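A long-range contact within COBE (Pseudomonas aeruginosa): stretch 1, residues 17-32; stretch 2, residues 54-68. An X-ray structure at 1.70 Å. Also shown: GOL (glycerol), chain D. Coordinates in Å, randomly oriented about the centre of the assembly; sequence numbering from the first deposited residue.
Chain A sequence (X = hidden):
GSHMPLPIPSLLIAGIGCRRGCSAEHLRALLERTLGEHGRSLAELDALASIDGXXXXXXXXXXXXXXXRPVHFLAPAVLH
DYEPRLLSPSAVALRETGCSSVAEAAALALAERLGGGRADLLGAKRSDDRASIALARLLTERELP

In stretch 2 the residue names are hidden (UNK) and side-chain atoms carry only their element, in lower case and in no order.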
# COMPACT_ATOMS: atom_id res chain seq x y z
N GLY A 17 -5.94 1.72 3.99
CA GLY A 17 -7.26 1.26 4.44
C GLY A 17 -7.82 2.40 5.26
O GLY A 17 -7.07 3.05 6.01
N CYS A 18 -9.10 2.73 5.08
CA CYS A 18 -9.63 3.92 5.75
C CYS A 18 -11.13 3.84 5.97
O CYS A 18 -11.80 3.05 5.29
CB CYS A 18 -9.24 5.21 4.99
SG CYS A 18 -9.97 5.35 3.33
N ARG A 19 -11.62 4.64 6.91
CA ARG A 19 -13.05 4.78 7.18
C ARG A 19 -13.75 5.47 6.01
O ARG A 19 -13.14 6.23 5.26
CB ARG A 19 -13.29 5.58 8.48
CG ARG A 19 -12.61 4.98 9.71
CD ARG A 19 -13.33 3.70 10.16
NE ARG A 19 -13.01 3.32 11.54
CZ ARG A 19 -13.75 2.50 12.28
NH1 ARG A 19 -14.87 1.96 11.80
NH2 ARG A 19 -13.37 2.21 13.51
N ARG A 20 -15.04 5.17 5.86
CA ARG A 20 -15.91 5.83 4.90
C ARG A 20 -15.81 7.35 5.04
O ARG A 20 -15.82 7.90 6.16
CB ARG A 20 -17.35 5.35 5.11
CG ARG A 20 -18.28 5.56 3.96
CD ARG A 20 -19.45 4.56 4.08
NE ARG A 20 -19.77 3.93 2.80
CZ ARG A 20 -19.93 2.62 2.59
NH1 ARG A 20 -19.81 1.74 3.58
NH2 ARG A 20 -20.22 2.19 1.37
N GLY A 21 -15.67 8.03 3.90
CA GLY A 21 -15.64 9.48 3.88
C GLY A 21 -14.29 10.14 4.16
O GLY A 21 -14.21 11.38 4.16
N CYS A 22 -13.24 9.34 4.38
CA CYS A 22 -11.91 9.91 4.65
C CYS A 22 -11.47 10.76 3.47
O CYS A 22 -11.56 10.31 2.31
CB CYS A 22 -10.89 8.80 4.92
SG CYS A 22 -9.36 9.39 5.67
N SER A 23 -11.02 11.99 3.74
CA SER A 23 -10.68 12.96 2.68
C SER A 23 -9.31 12.68 2.07
O SER A 23 -8.43 12.08 2.71
CB SER A 23 -10.68 14.40 3.19
OG SER A 23 -9.60 14.65 4.08
N ALA A 24 -9.14 13.13 0.83
CA ALA A 24 -7.82 13.08 0.18
C ALA A 24 -6.78 13.84 1.02
O ALA A 24 -5.64 13.40 1.15
CB ALA A 24 -7.87 13.66 -1.24
N GLU A 25 -7.20 14.97 1.61
CA GLU A 25 -6.29 15.78 2.43
C GLU A 25 -5.80 14.99 3.66
O GLU A 25 -4.61 14.99 3.98
CB GLU A 25 -6.98 17.11 2.80
CG GLU A 25 -7.41 17.94 1.57
CD GLU A 25 -8.91 17.82 1.19
OE1 GLU A 25 -9.60 18.88 1.19
OE2 GLU A 25 -9.42 16.71 0.87
N HIS A 26 -6.71 14.27 4.31
CA HIS A 26 -6.38 13.48 5.47
C HIS A 26 -5.44 12.37 5.06
O HIS A 26 -4.35 12.18 5.67
CB HIS A 26 -7.64 12.87 6.06
CG HIS A 26 -7.41 12.12 7.33
ND1 HIS A 26 -7.84 12.59 8.55
CD2 HIS A 26 -6.79 10.94 7.57
CE1 HIS A 26 -7.51 11.72 9.49
NE2 HIS A 26 -6.86 10.72 8.93
N LEU A 27 -5.81 11.64 4.01
CA LEU A 27 -4.97 10.54 3.55
C LEU A 27 -3.58 11.05 3.17
O LEU A 27 -2.57 10.42 3.50
CB LEU A 27 -5.61 9.82 2.35
CG LEU A 27 -6.92 9.07 2.65
CD1 LEU A 27 -7.47 8.41 1.43
CD2 LEU A 27 -6.66 8.02 3.72
N ARG A 28 -3.53 12.20 2.49
CA ARG A 28 -2.22 12.72 2.05
C ARG A 28 -1.33 13.05 3.24
O ARG A 28 -0.14 12.77 3.21
CB ARG A 28 -2.39 13.96 1.15
CG ARG A 28 -1.04 14.50 0.69
CD ARG A 28 -1.18 15.74 -0.18
NE ARG A 28 -1.77 16.84 0.57
CZ ARG A 28 -2.42 17.86 0.01
NH1 ARG A 28 -2.94 18.83 0.77
NH2 ARG A 28 -2.56 17.94 -1.31
N ALA A 29 -1.91 13.64 4.28
CA ALA A 29 -1.12 14.02 5.49
C ALA A 29 -0.57 12.77 6.20
O ALA A 29 0.59 12.73 6.61
CB ALA A 29 -1.92 14.86 6.45
N LEU A 30 -1.38 11.74 6.28
CA LEU A 30 -0.93 10.53 6.91
C LEU A 30 0.13 9.82 6.05
O LEU A 30 1.10 9.28 6.57
CB LEU A 30 -2.09 9.61 7.21
CG LEU A 30 -1.73 8.32 7.96
CD1 LEU A 30 -1.10 8.58 9.34
CD2 LEU A 30 -2.97 7.48 8.14
N LEU A 31 -0.08 9.83 4.73
CA LEU A 31 0.86 9.25 3.80
C LEU A 31 2.21 9.96 3.92
O LEU A 31 3.25 9.29 3.99
CB LEU A 31 0.34 9.37 2.35
CG LEU A 31 1.21 8.82 1.21
CD1 LEU A 31 1.51 7.32 1.38
CD2 LEU A 31 0.52 9.05 -0.10
N GLU A 32 2.19 11.29 3.95
CA GLU A 32 3.42 12.09 4.05
C GLU A 32 4.18 11.76 5.33
O GLU A 32 5.42 11.61 5.32
CB GLU A 32 3.07 13.57 4.04
CG GLU A 32 2.93 14.13 2.68
CD GLU A 32 2.88 15.65 2.73
OE1 GLU A 32 3.73 16.30 2.07
OE2 GLU A 32 2.01 16.19 3.44
N UNK A 54 -17.47 -3.02 -2.70
CA UNK A 54 -18.58 -2.26 -3.26
C UNK A 54 -18.70 -0.78 -2.89
O UNK A 54 -19.28 -0.01 -3.66
c UNK A 54 -19.94 -3.81 -4.64
c UNK A 54 -19.88 -3.06 -3.29
n UNK A 54 -22.46 -6.56 -5.24
c UNK A 54 -21.14 -5.96 -4.92
c UNK A 54 -21.27 -4.45 -4.92
N UNK A 55 -18.06 -0.36 -1.79
CA UNK A 55 -18.00 1.07 -1.43
C UNK A 55 -17.31 1.92 -2.51
O UNK A 55 -16.30 1.50 -3.08
c UNK A 55 -15.85 0.83 -0.03
c UNK A 55 -17.31 1.27 -0.07
n UNK A 55 -12.74 2.78 2.11
n UNK A 55 -14.11 2.64 3.95
c UNK A 55 -14.95 1.96 0.45
n UNK A 55 -14.98 2.14 1.89
c UNK A 55 -13.94 2.52 2.64
N UNK A 56 -17.84 3.11 -2.78
CA UNK A 56 -17.19 4.04 -3.69
C UNK A 56 -15.95 4.59 -3.00
O UNK A 56 -15.92 4.70 -1.79
c UNK A 56 -18.12 5.20 -4.02
o UNK A 56 -16.79 5.48 -5.99
o UNK A 56 -18.48 6.85 -5.72
c UNK A 56 -17.77 5.90 -5.33
N UNK A 57 -14.93 4.93 -3.77
CA UNK A 57 -13.67 5.35 -3.17
C UNK A 57 -13.20 6.77 -3.59
O UNK A 57 -12.07 6.92 -4.06
c UNK A 57 -12.57 4.30 -3.45
o UNK A 57 -12.00 3.78 -0.78
c UNK A 57 -12.51 2.78 -1.36
c UNK A 57 -12.82 2.89 -2.84
o UNK A 57 -12.74 1.68 -0.77
N UNK A 58 -14.05 7.82 -3.41
CA UNK A 58 -13.62 9.15 -3.93
C UNK A 58 -12.38 9.80 -3.26
O UNK A 58 -11.55 10.40 -3.96
c UNK A 58 -15.37 7.91 -2.75
c UNK A 58 -14.87 10.02 -3.79
c UNK A 58 -15.66 9.38 -2.74
N UNK A 59 -12.21 9.66 -1.94
CA UNK A 59 -10.97 10.11 -1.29
C UNK A 59 -9.71 9.51 -1.92
O UNK A 59 -8.74 10.23 -2.16
N UNK A 60 -9.73 8.19 -2.17
CA UNK A 60 -8.55 7.53 -2.76
C UNK A 60 -8.34 7.94 -4.20
O UNK A 60 -7.20 8.18 -4.63
c UNK A 60 -8.56 3.97 -1.16
c UNK A 60 -8.14 5.45 -1.26
c UNK A 60 -6.62 5.63 -1.03
c UNK A 60 -8.61 6.00 -2.62
N UNK A 61 -9.44 8.03 -4.95
CA UNK A 61 -9.31 8.48 -6.31
C UNK A 61 -8.79 9.91 -6.39
O UNK A 61 -7.95 10.22 -7.26
c UNK A 61 -10.87 6.81 -7.40
n UNK A 61 -15.29 7.19 -7.29
c UNK A 61 -11.86 6.67 -8.54
c UNK A 61 -10.62 8.29 -7.06
n UNK A 61 -13.91 5.38 -7.00
n UNK A 61 -13.18 7.21 -8.21
c UNK A 61 -14.12 6.59 -7.51
N UNK A 62 -9.24 10.77 -5.47
CA UNK A 62 -8.76 12.17 -5.50
C UNK A 62 -7.29 12.21 -5.14
O UNK A 62 -6.52 12.99 -5.75
c UNK A 62 -9.55 13.05 -4.53
n UNK A 62 -13.13 13.90 -3.93
c UNK A 62 -11.81 14.10 -3.95
o UNK A 62 -11.24 14.85 -3.16
c UNK A 62 -11.02 13.34 -5.00
N UNK A 63 -6.89 11.39 -4.18
CA UNK A 63 -5.46 11.31 -3.80
C UNK A 63 -4.62 10.86 -4.99
O UNK A 63 -3.54 11.42 -5.25
c UNK A 63 -3.79 10.30 -2.12
c UNK A 63 -5.23 10.35 -2.61
c UNK A 63 -3.27 11.69 -1.73
c UNK A 63 -3.73 9.36 -0.92
N UNK A 64 -5.12 9.87 -5.73
CA UNK A 64 -4.37 9.39 -6.90
C UNK A 64 -4.21 10.55 -7.90
O UNK A 64 -3.15 10.75 -8.46
c UNK A 64 -5.05 8.22 -7.55
N UNK A 65 -5.26 11.35 -8.07
CA UNK A 65 -5.21 12.44 -9.03
C UNK A 65 -4.22 13.50 -8.58
O UNK A 65 -3.42 13.98 -9.41
c UNK A 65 -6.61 13.03 -9.24
o UNK A 65 -7.36 12.09 -10.03
c UNK A 65 -6.53 14.37 -10.01
N UNK A 66 -4.24 13.83 -7.30
CA UNK A 66 -3.25 14.78 -6.73
C UNK A 66 -1.82 14.33 -7.00
O UNK A 66 -0.97 15.13 -7.38
c UNK A 66 -3.44 14.86 -5.21
c UNK A 66 -4.96 15.46 -3.33
c UNK A 66 -4.56 17.12 -5.19
c UNK A 66 -4.70 15.63 -4.81
N UNK A 67 -1.57 13.04 -6.77
CA UNK A 67 -0.24 12.48 -6.94
C UNK A 67 0.14 12.25 -8.38
O UNK A 67 1.32 11.95 -8.68
c UNK A 67 -0.22 11.22 -4.67
c UNK A 67 -0.41 9.86 -4.04
c UNK A 67 1.07 11.85 -4.18
c UNK A 67 -0.14 11.13 -6.20
N UNK A 68 -0.83 12.34 -9.29
CA UNK A 68 -0.64 11.92 -10.69
C UNK A 68 -0.05 10.50 -10.81
O UNK A 68 0.83 10.23 -11.66
o UNK A 68 1.62 15.42 -12.32
c UNK A 68 0.37 15.38 -12.16
o UNK A 68 -0.41 16.16 -12.74
c UNK A 68 0.21 12.95 -11.46
c UNK A 68 -0.25 14.37 -11.22
C1 GOL D . -13.98 6.08 0.99
O1 GOL D . -15.23 6.49 1.48
C2 GOL D . -13.09 7.31 1.03
O2 GOL D . -13.63 8.21 0.07
C3 GOL D . -11.66 6.94 0.61
O3 GOL D . -11.72 6.55 -0.74
O HOH W 1 -11.52 14.28 -0.48

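Position 54 carries four carbons in a row ending in a nitrogen, and it points away from stretch 1: Lys54, exposed and without a contact to stretch 1. Position 55 has three carbons, a nitrogen, then a carbon bearing two more nitrogens, and it reaches toward stretch 1. This is Arg55. Its NH2 donates to Cys18 O at 2.7 Å, and its NH1 adds a weak bond to the same oxygen; a guanidinium suits a carbonyl that lies near its plane. A glycerol, probably from the crystallisation liquor, lies over one face.

Position 56 has two carbons, the second carrying two oxygens: Asp56. Its short carboxylate turns away from stretch 1, and at the helix start Asp56 OD1 accepts a weak bond, 2.9 Å, from the backbone N of position 57. Position 57 is one carbon longer, with the same two oxygens, hence Glu57; it occupies the N-cap position and pairs with Arg55 in a salt bridge, anchoring that arginine's charge. At 58 three carbons close a ring onto the backbone nitrogen. Pro58 suits a first helical turn, where no amide hydrogen is required.

Position 59 has no side-chain atoms, so it is Gly59. An ideal CB here would lie 2.3 Å from Cys22 O, a clash, and the bare backbone lets its CA come within 4.6 Å of Ala24 CA. Position 60 has four carbons forked at the second: Leu60, whose CD2 meets Leu27 CD1 at 3.8 Å. Position 61 repeats the guanidinium pattern but points away; Arg61 instead forms a salt bridge with Asp56, its NH2 lying 2.6 Å from OD1.

Position 62 has three carbons, the third with one oxygen and one nitrogen. Gln62 places its CB 3.7 Å from Ala24 CB, while its OE1 accepts from a water that itself accepts from Ala24 N. Position 63, four carbons forked at the second, is Leu63, its side chain fitting among Ala24, Leu27, Arg28 and Leu31. A single carbon at 64 gives Ala64, out of reach; one methyl suits a buried helical position. At 65 one carbon carries an oxygen and a carbon: Thr65, also out of reach, its polar hydroxyl at home on the exposed side of the helix.

Positions 66 and 67 each show four carbons forked at the second. Leu66 sets CD1 4.0 Å from Ala24 CB, and Leu67 brings CD1 to 4.1 Å from Leu31 CD2. Position 68 has three carbons, the third with two oxygens; Glu68, beyond reach, belongs to a Schellman motif.

The contact joins two helices crossing at -61°. Gly59 permits the close approach, Ala24 and Leu63 pack as reciprocal knobs, and neighbouring leucines extend the apolar surface. Before the helix start, Arg55 ties its loop to Cys18 O, at the end of the strand.

Stretch 2, residues 54-68: KRDEPGLRQLATLLE
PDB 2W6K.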